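Local coordinates for protein dihydrodipicolinate synthase (Rhodopseudomonas palustris, PDB 3DZ1) that probably acts as a 4-hydroxy-tetrahydrodipicolinate synthase of the DapA family, a TIM-barrel lyase associated with lysine biosynthesis, at residues 151-154 with 155-158; 180-183 with 184-187; 207-210 with 211-215. One frame throughout, in Å; residues are numbered along the deposited sequence.

Interaction 1: 151-154 with 155-158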
loop_
_atom_site.group_PDB
_atom_site.type_symbol
_atom_site.label_atom_id
_atom_site.label_comp_id
_atom_site.label_asym_id
_atom_site.label_seq_id
_atom_site.Cartn_x
_atom_site.Cartn_y
_atom_site.Cartn_z
ATOM N N THR A 151 -9.267 12.966 8.413
ATOM C CA THR A 151 -10.483 13.062 9.219
ATOM C C THR A 151 -10.994 14.495 9.167
ATOM O O THR A 151 -10.253 15.413 8.816
ATOM C CB THR A 151 -10.226 12.720 10.698
ATOM O OG1 THR A 151 -9.347 13.701 11.266
ATOM C CG2 THR A 151 -9.596 11.344 10.828
ATOM N N PRO A 152 -12.278 14.703 9.494
ATOM C CA PRO A 152 -12.844 16.053 9.478
ATOM C C PRO A 152 -12.019 17.002 10.345
ATOM O O PRO A 152 -11.816 18.153 9.982
ATOM C CB PRO A 152 -14.250 15.833 10.018
ATOM C CG PRO A 152 -14.603 14.503 9.431
ATOM C CD PRO A 152 -13.337 13.694 9.667
ATOM N N LYS A 153 -11.539 16.509 11.486
ATOM C CA LYS A 153 -10.724 17.327 12.387
ATOM C C LYS A 153 -9.398 17.711 11.739
ATOM O O LYS A 153 -8.891 18.820 11.946
ATOM C CB LYS A 153 -10.458 16.581 13.703
ATOM C CG LYS A 153 -11.698 16.403 14.569
ATOM C CD LYS A 153 -11.378 15.713 15.885
ATOM C CE LYS A 153 -12.622 15.629 16.763
ATOM N NZ LYS A 153 -12.352 14.955 18.071
ATOM N N VAL A 154 -8.826 16.794 10.963
ATOM C CA VAL A 154 -7.566 17.072 10.280
ATOM C C VAL A 154 -7.824 18.124 9.208
ATOM O O VAL A 154 -7.027 19.045 9.012
ATOM C CB VAL A 154 -6.969 15.792 9.628
ATOM C CG1 VAL A 154 -5.951 16.169 8.553
ATOM C CG2 VAL A 154 -6.286 14.942 10.691
ATOM N N ILE A 155 -8.944 17.981 8.507
ATOM C CA ILE A 155 -9.300 18.940 7.476
ATOM C C ILE A 155 -9.476 20.309 8.125
ATOM O O ILE A 155 -8.958 21.307 7.624
ATOM C CB ILE A 155 -10.606 18.533 6.764
ATOM C CG1 ILE A 155 -10.353 17.286 5.911
ATOM C CG2 ILE A 155 -11.124 19.694 5.903
ATOM C CD1 ILE A 155 -11.601 16.683 5.303
ATOM N N ARG A 156 -10.196 20.349 9.244
ATOM C CA ARG A 156 -10.426 21.605 9.951
ATOM C C ARG A 156 -9.110 22.283 10.322
ATOM O O ARG A 156 -8.961 23.499 10.173
ATOM C CB ARG A 156 -11.255 21.367 11.217
ATOM C CG ARG A 156 -11.420 22.617 12.080
ATOM C CD ARG A 156 -12.317 22.356 13.279
ATOM N NE ARG A 156 -11.758 21.346 14.169
ATOM C CZ ARG A 156 -12.387 20.855 15.232
ATOM N NH1 ARG A 156 -13.603 21.281 15.542
ATOM N NH2 ARG A 156 -11.798 19.934 15.982
ATOM N N GLN A 157 -8.159 21.492 10.808
ATOM C CA GLN A 157 -6.853 22.016 11.188
ATOM C C GLN A 157 -6.109 22.584 9.982
ATOM O O GLN A 157 -5.534 23.672 10.054
ATOM C CB GLN A 157 -6.023 20.913 11.848
ATOM C CG GLN A 157 -4.598 21.313 12.190
ATOM C CD GLN A 157 -3.997 20.415 13.256
ATOM O OE1 GLN A 157 -4.243 19.207 13.275
ATOM N NE2 GLN A 157 -3.200 20.999 14.143
ATOM N N ILE A 158 -6.116 21.844 8.877
ATOM C CA ILE A 158 -5.447 22.284 7.655
ATOM C C ILE A 158 -5.987 23.641 7.222
ATOM O O ILE A 158 -5.224 24.549 6.879
ATOM C CB ILE A 158 -5.677 21.289 6.497
ATOM C CG1 ILE A 158 -4.996 19.960 6.810
ATOM C CG2 ILE A 158 -5.153 21.874 5.189
ATOM C CD1 ILE A 158 -5.334 18.855 5.828
HETATM O O HOH W 1 -9.226 20.255 14.251
#

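Interaction 2: 180-183 with 184-187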
loop_
_atom_site.group_PDB
_atom_site.type_symbol
_atom_site.label_atom_id
_atom_site.label_comp_id
_atom_site.label_asym_id
_atom_site.label_seq_id
_atom_site.Cartn_x
_atom_site.Cartn_y
_atom_site.Cartn_z
ATOM N N THR A 180 -21.495 16.466 6.735
ATOM C CA THR A 180 -22.304 16.840 7.888
ATOM C C THR A 180 -21.431 17.293 9.057
ATOM O O THR A 180 -21.714 18.312 9.687
ATOM C CB THR A 180 -23.191 15.663 8.338
ATOM O OG1 THR A 180 -24.120 15.351 7.289
ATOM C CG2 THR A 180 -23.955 16.008 9.610
ATOM N N THR A 181 -20.369 16.539 9.342
ATOM C CA THR A 181 -19.467 16.872 10.444
ATOM C C THR A 181 -18.805 18.237 10.235
ATOM O O THR A 181 -18.761 19.063 11.155
ATOM C CB THR A 181 -18.374 15.795 10.611
ATOM O OG1 THR A 181 -18.988 14.548 10.952
ATOM C CG2 THR A 181 -17.392 16.185 11.712
ATOM N N LEU A 182 -18.294 18.474 9.029
ATOM C CA LEU A 182 -17.658 19.750 8.711
ATOM C C LEU A 182 -18.643 20.915 8.835
ATOM O O LEU A 182 -18.299 21.976 9.364
ATOM C CB LEU A 182 -17.051 19.715 7.299
ATOM C CG LEU A 182 -15.834 18.794 7.129
ATOM C CD1 LEU A 182 -15.441 18.714 5.671
ATOM C CD2 LEU A 182 -14.664 19.314 7.972
ATOM N N ARG A 183 -19.870 20.732 8.355
ATOM C CA ARG A 183 -20.855 21.803 8.467
ATOM C C ARG A 183 -21.144 22.057 9.945
ATOM O O ARG A 183 -21.435 23.188 10.352
ATOM C CB ARG A 183 -22.143 21.434 7.726
ATOM C CG ARG A 183 -21.996 21.432 6.204
ATOM C CD ARG A 183 -21.433 22.761 5.689
ATOM N NE ARG A 183 -21.399 22.821 4.227
ATOM C CZ ARG A 183 -20.601 23.623 3.525
ATOM N NH1 ARG A 183 -19.762 24.439 4.146
ATOM N NH2 ARG A 183 -20.634 23.603 2.198
ATOM N N GLY A 184 -21.046 21.001 10.742
ATOM C CA GLY A 184 -21.275 21.118 12.172
ATOM C C GLY A 184 -20.198 21.954 12.841
ATOM O O GLY A 184 -20.482 22.719 13.770
ATOM N N PHE A 185 -18.957 21.807 12.379
ATOM C CA PHE A 185 -17.845 22.574 12.934
ATOM C C PHE A 185 -18.073 24.054 12.657
ATOM O O PHE A 185 -17.740 24.909 13.482
ATOM C CB PHE A 185 -16.506 22.154 12.314
ATOM C CG PHE A 185 -16.044 20.777 12.713
ATOM C CD1 PHE A 185 -16.488 20.183 13.891
ATOM C CD2 PHE A 185 -15.132 20.088 11.921
ATOM C CE1 PHE A 185 -16.029 18.926 14.274
ATOM C CE2 PHE A 185 -14.666 18.831 12.295
ATOM C CZ PHE A 185 -15.116 18.248 13.475
ATOM N N GLN A 186 -18.632 24.356 11.491
ATOM C CA GLN A 186 -18.908 25.740 11.134
ATOM C C GLN A 186 -20.013 26.283 12.031
ATOM O O GLN A 186 -19.971 27.440 12.457
ATOM C CB GLN A 186 -19.309 25.841 9.664
ATOM C CG GLN A 186 -18.191 25.428 8.719
ATOM C CD GLN A 186 -18.578 25.565 7.258
ATOM O OE1 GLN A 186 -19.622 25.069 6.830
ATOM N NE2 GLN A 186 -17.734 26.233 6.483
ATOM N N LYS A 187 -20.998 25.439 12.329
ATOM C CA LYS A 187 -22.100 25.841 13.195
ATOM C C LYS A 187 -21.604 26.138 14.612
ATOM O O LYS A 187 -22.045 27.107 15.232
ATOM C CB LYS A 187 -23.169 24.746 13.243
ATOM C CG LYS A 187 -23.884 24.529 11.922
ATOM C CD LYS A 187 -24.897 23.391 12.003
ATOM C CE LYS A 187 -25.618 23.193 10.674
ATOM N NZ LYS A 187 -26.624 22.089 10.736
HETATM O O HOH W 2 -24.197 19.646 10.236
#

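Interaction 3: 207-210 with 211-215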
loop_
_atom_site.group_PDB
_atom_site.type_symbol
_atom_site.label_atom_id
_atom_site.label_comp_id
_atom_site.label_asym_id
_atom_site.label_seq_id
_atom_site.Cartn_x
_atom_site.Cartn_y
_atom_site.Cartn_z
ATOM N N PHE A 207 -27.021 12.919 -2.769
ATOM C CA PHE A 207 -27.092 13.063 -1.323
ATOM C C PHE A 207 -26.083 14.066 -0.778
ATOM O O PHE A 207 -26.301 14.659 0.273
ATOM C CB PHE A 207 -26.924 11.695 -0.655
ATOM C CG PHE A 207 -28.128 10.803 -0.806
ATOM C CD1 PHE A 207 -29.342 11.149 -0.214
ATOM C CD2 PHE A 207 -28.063 9.635 -1.558
ATOM C CE1 PHE A 207 -30.471 10.347 -0.372
ATOM C CE2 PHE A 207 -29.186 8.825 -1.722
ATOM C CZ PHE A 207 -30.393 9.183 -1.127
ATOM N N GLU A 208 -24.983 14.268 -1.496
ATOM C CA GLU A 208 -23.982 15.223 -1.047
ATOM C C GLU A 208 -24.586 16.623 -0.997
ATOM O O GLU A 208 -24.274 17.408 -0.104
ATOM C CB GLU A 208 -22.763 15.187 -1.972
ATOM C CG GLU A 208 -21.859 13.992 -1.710
ATOM C CD GLU A 208 -20.905 13.715 -2.847
ATOM O OE1 GLU A 208 -19.908 12.997 -2.617
ATOM O OE2 GLU A 208 -21.156 14.207 -3.968
HETATM N N MSE A 209 -25.461 16.929 -1.948
HETATM C CA MSE A 209 -26.106 18.234 -1.965
HETATM C C MSE A 209 -27.021 18.348 -0.748
HETATM O O MSE A 209 -27.089 19.401 -0.109
HETATM C CB MSE A 209 -26.919 18.430 -3.248
HETATM C CG MSE A 209 -26.080 18.573 -4.516
HETATM SE SE MSE A 209 -24.636 19.881 -4.397
HETATM C CE MSE A 209 -25.690 21.467 -3.999
ATOM N N GLU A 210 -27.715 17.261 -0.420
ATOM C CA GLU A 210 -28.614 17.266 0.731
ATOM C C GLU A 210 -27.844 17.460 2.040
ATOM O O GLU A 210 -28.338 18.097 2.979
ATOM C CB GLU A 210 -29.422 15.963 0.779
ATOM C CG GLU A 210 -30.268 15.731 -0.471
ATOM C CD GLU A 210 -31.195 14.534 -0.358
ATOM O OE1 GLU A 210 -31.124 13.810 0.659
ATOM O OE2 GLU A 210 -31.994 14.315 -1.294
ATOM N N ARG A 211 -26.634 16.914 2.105
ATOM C CA ARG A 211 -25.813 17.045 3.306
ATOM C C ARG A 211 -25.314 18.470 3.511
ATOM O O ARG A 211 -24.928 18.845 4.619
ATOM C CB ARG A 211 -24.612 16.106 3.243
ATOM C CG ARG A 211 -24.975 14.633 3.278
ATOM C CD ARG A 211 -25.744 14.291 4.535
ATOM N NE ARG A 211 -25.998 12.856 4.631
ATOM C CZ ARG A 211 -25.566 12.090 5.626
ATOM N NH1 ARG A 211 -24.857 12.621 6.615
ATOM N NH2 ARG A 211 -25.845 10.795 5.633
ATOM N N GLY A 212 -25.298 19.261 2.444
ATOM C CA GLY A 212 -24.846 20.631 2.583
ATOM C C GLY A 212 -23.697 21.061 1.692
ATOM O O GLY A 212 -23.126 22.135 1.900
ATOM N N ALA A 213 -23.338 20.239 0.712
ATOM C CA ALA A 213 -22.256 20.610 -0.197
ATOM C C ALA A 213 -22.725 21.838 -0.973
ATOM O O ALA A 213 -23.927 22.047 -1.138
ATOM C CB ALA A 213 -21.948 19.465 -1.157
ATOM N N ASP A 214 -21.780 22.645 -1.449
ATOM C CA ASP A 214 -22.112 23.854 -2.199
ATOM C C ASP A 214 -22.311 23.574 -3.676
ATOM O O ASP A 214 -22.913 24.373 -4.398
ATOM C CB ASP A 214 -21.007 24.901 -2.037
ATOM C CG ASP A 214 -20.941 25.450 -0.639
ATOM O OD1 ASP A 214 -21.956 26.015 -0.180
ATOM O OD2 ASP A 214 -19.883 25.318 0.002
ATOM N N GLY A 215 -21.801 22.435 -4.125
ATOM C CA GLY A 215 -21.934 22.089 -5.521
ATOM C C GLY A 215 -21.044 20.934 -5.913
ATOM O O GLY A 215 -20.641 20.120 -5.072
#

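Interaction 1: 151-154 with 155-158
The carbonyl oxygen of K153 is gripped twice: Q157 N donates to K153 O at 3.0 Å, and a water molecule donates to the same oxygen at 2.7 Å. That water in turn accepts from R156 NE at 2.8 Å, lying at the edge of the guanidinium and in its plane. CG of R156 stands anti to its backbone N (chi1 174°) and the chain then bends at chi3 (62°), a course that brings NE round to the water. The side chains of K153 and R156 run alongside each other in the same direction, K153 CG reaching R156 NH2 at 3.8 Å, while the like-charged ends, K153 NZ and R156 NH2, stay 5.4 Å apart. T151 caps the start of helix 152-161 with two acceptors: its OG1 takes V154 N at 3.2 Å, and its carbonyl takes I155 N. One turn on, V154 CG1 meets I158 CD1 at 3.9 Å, on a side of the helix that faces helix 117-131. The R156 guanidinium is thus fixed from several directions, by the water at NE, by a hydrogen bond from NH1 to S190 and by a cation-pi contact with the F185 ring.

Interaction 2: 180-183 with 184-187
Residues 180-187 form two regular turns of helix 176-188, in which G184, F185, Q186 and K187 each donate a backbone N-H to the carbonyl four residues earlier; the bond from F185 N to T181 O, for example, measures 3.0 Å. A side-chain hydrogen bond joins R183 and Q186, which lie alongside each other and point the same way. R183 NH1 donates to Q186 OE1 at 2.8 Å with an N-H...O angle of 161°. The oxygen lies close to the guanidinium plane, and the amide and guanidinium planes are only 19° apart. R183 bends at chi2 (-54°), whereas Q186 stays extended beyond CG, and the two ends thereby draw level. Further bonds fix both groups: R183 NH1 also reaches L194 O, and Q186 NE2 donates to R192 O.

Another side of the helix carries F185. Its ring has T181 O over one face, 3.6 Å above the plane and displaced toward the rim, while the methyl T181 CG2 approaches F185 CZ at 3.5 Å. L182 CD2 comes obliquely to F185 CD2 at 4.1 Å. K187 extends back along the helix, its CG 3.2 Å from R183 O, and its NZ makes a weak bond to a water that donates to T180 O at 2.9 Å.

This helix is the crossover of the beta-alpha-beta unit between strands 165-170 and 195-198. T181, L182 and F185 pack on P152 of the preceding helix 152-161, L191 of the following loop touches L182, F185 and Q186, and R183 NH2 forms a salt bridge with D214 OD2 and a hydrogen bond with G212 O in the loop that leads into strand 215-218.

Interaction 3: 207-210 with 211-215
A Schellman motif ends helix 205-211, with G212 at positive phi (123°) as the residue that leaves the helical path. Among the backbone bonds, R211 N to F207 O is an ordinary helical one, after which the pattern changes. A213 N donates to E208 O at 3.1 Å and nearly straight (161°), the bond that reaches across the motif, while G212 N makes only a weak bond to that same oxygen. G212 N also donates to M209 O at 3.1 Å, approaching from above the carbonyl plane.

Van der Waals contacts follow the turn. A213 CB points back at the helix and sits 3.3 Å from E208 O. M209, a selenomethionine, bends at both chi2 (-50°) and chi3, and the two bends turn SE and CE back toward A213 and G215; the apolar contact of SE with A213 CB measures 4.2 Å.

Charged groups hold the turn to its surroundings. R211 forms salt bridges with E177 and with E294 of the third subunit, E210 OE2 forms a salt bridge with R238 and a hydrogen bond with H242, and D214 OD2 accepts from I196 N besides its salt bridge with R183. G215 then begins the last barrel strand, which carries M217, the predicted pyruvate-binding residue. At the end of the curled M209 chain, SE rests 3.7 Å from G215 CA and CE lies 3.4 Å from A213 O.

Overall arrangement
From the N terminus, interaction 1 opens helix 152-161 after barrel strand 137-141, interaction 2 lies within helix 176-188 after strand 165-170, and interaction 3 closes the turn between helix 205-211 and the last strand, 215-218. Each is local, and they follow in series without nesting or crossing. Interaction 2 stands between the others and touches both: its helix packs against that of interaction 1, and toward interaction 3 R183 NH2 lies 2.9 Å from D214 OD2 in their salt bridge, while T180 OG1 and R211 NH1 make a probable hydrogen bond. Interactions 1 and 3 do not touch. These contacts between the interactions link three successive outer helices along one side of the barrel.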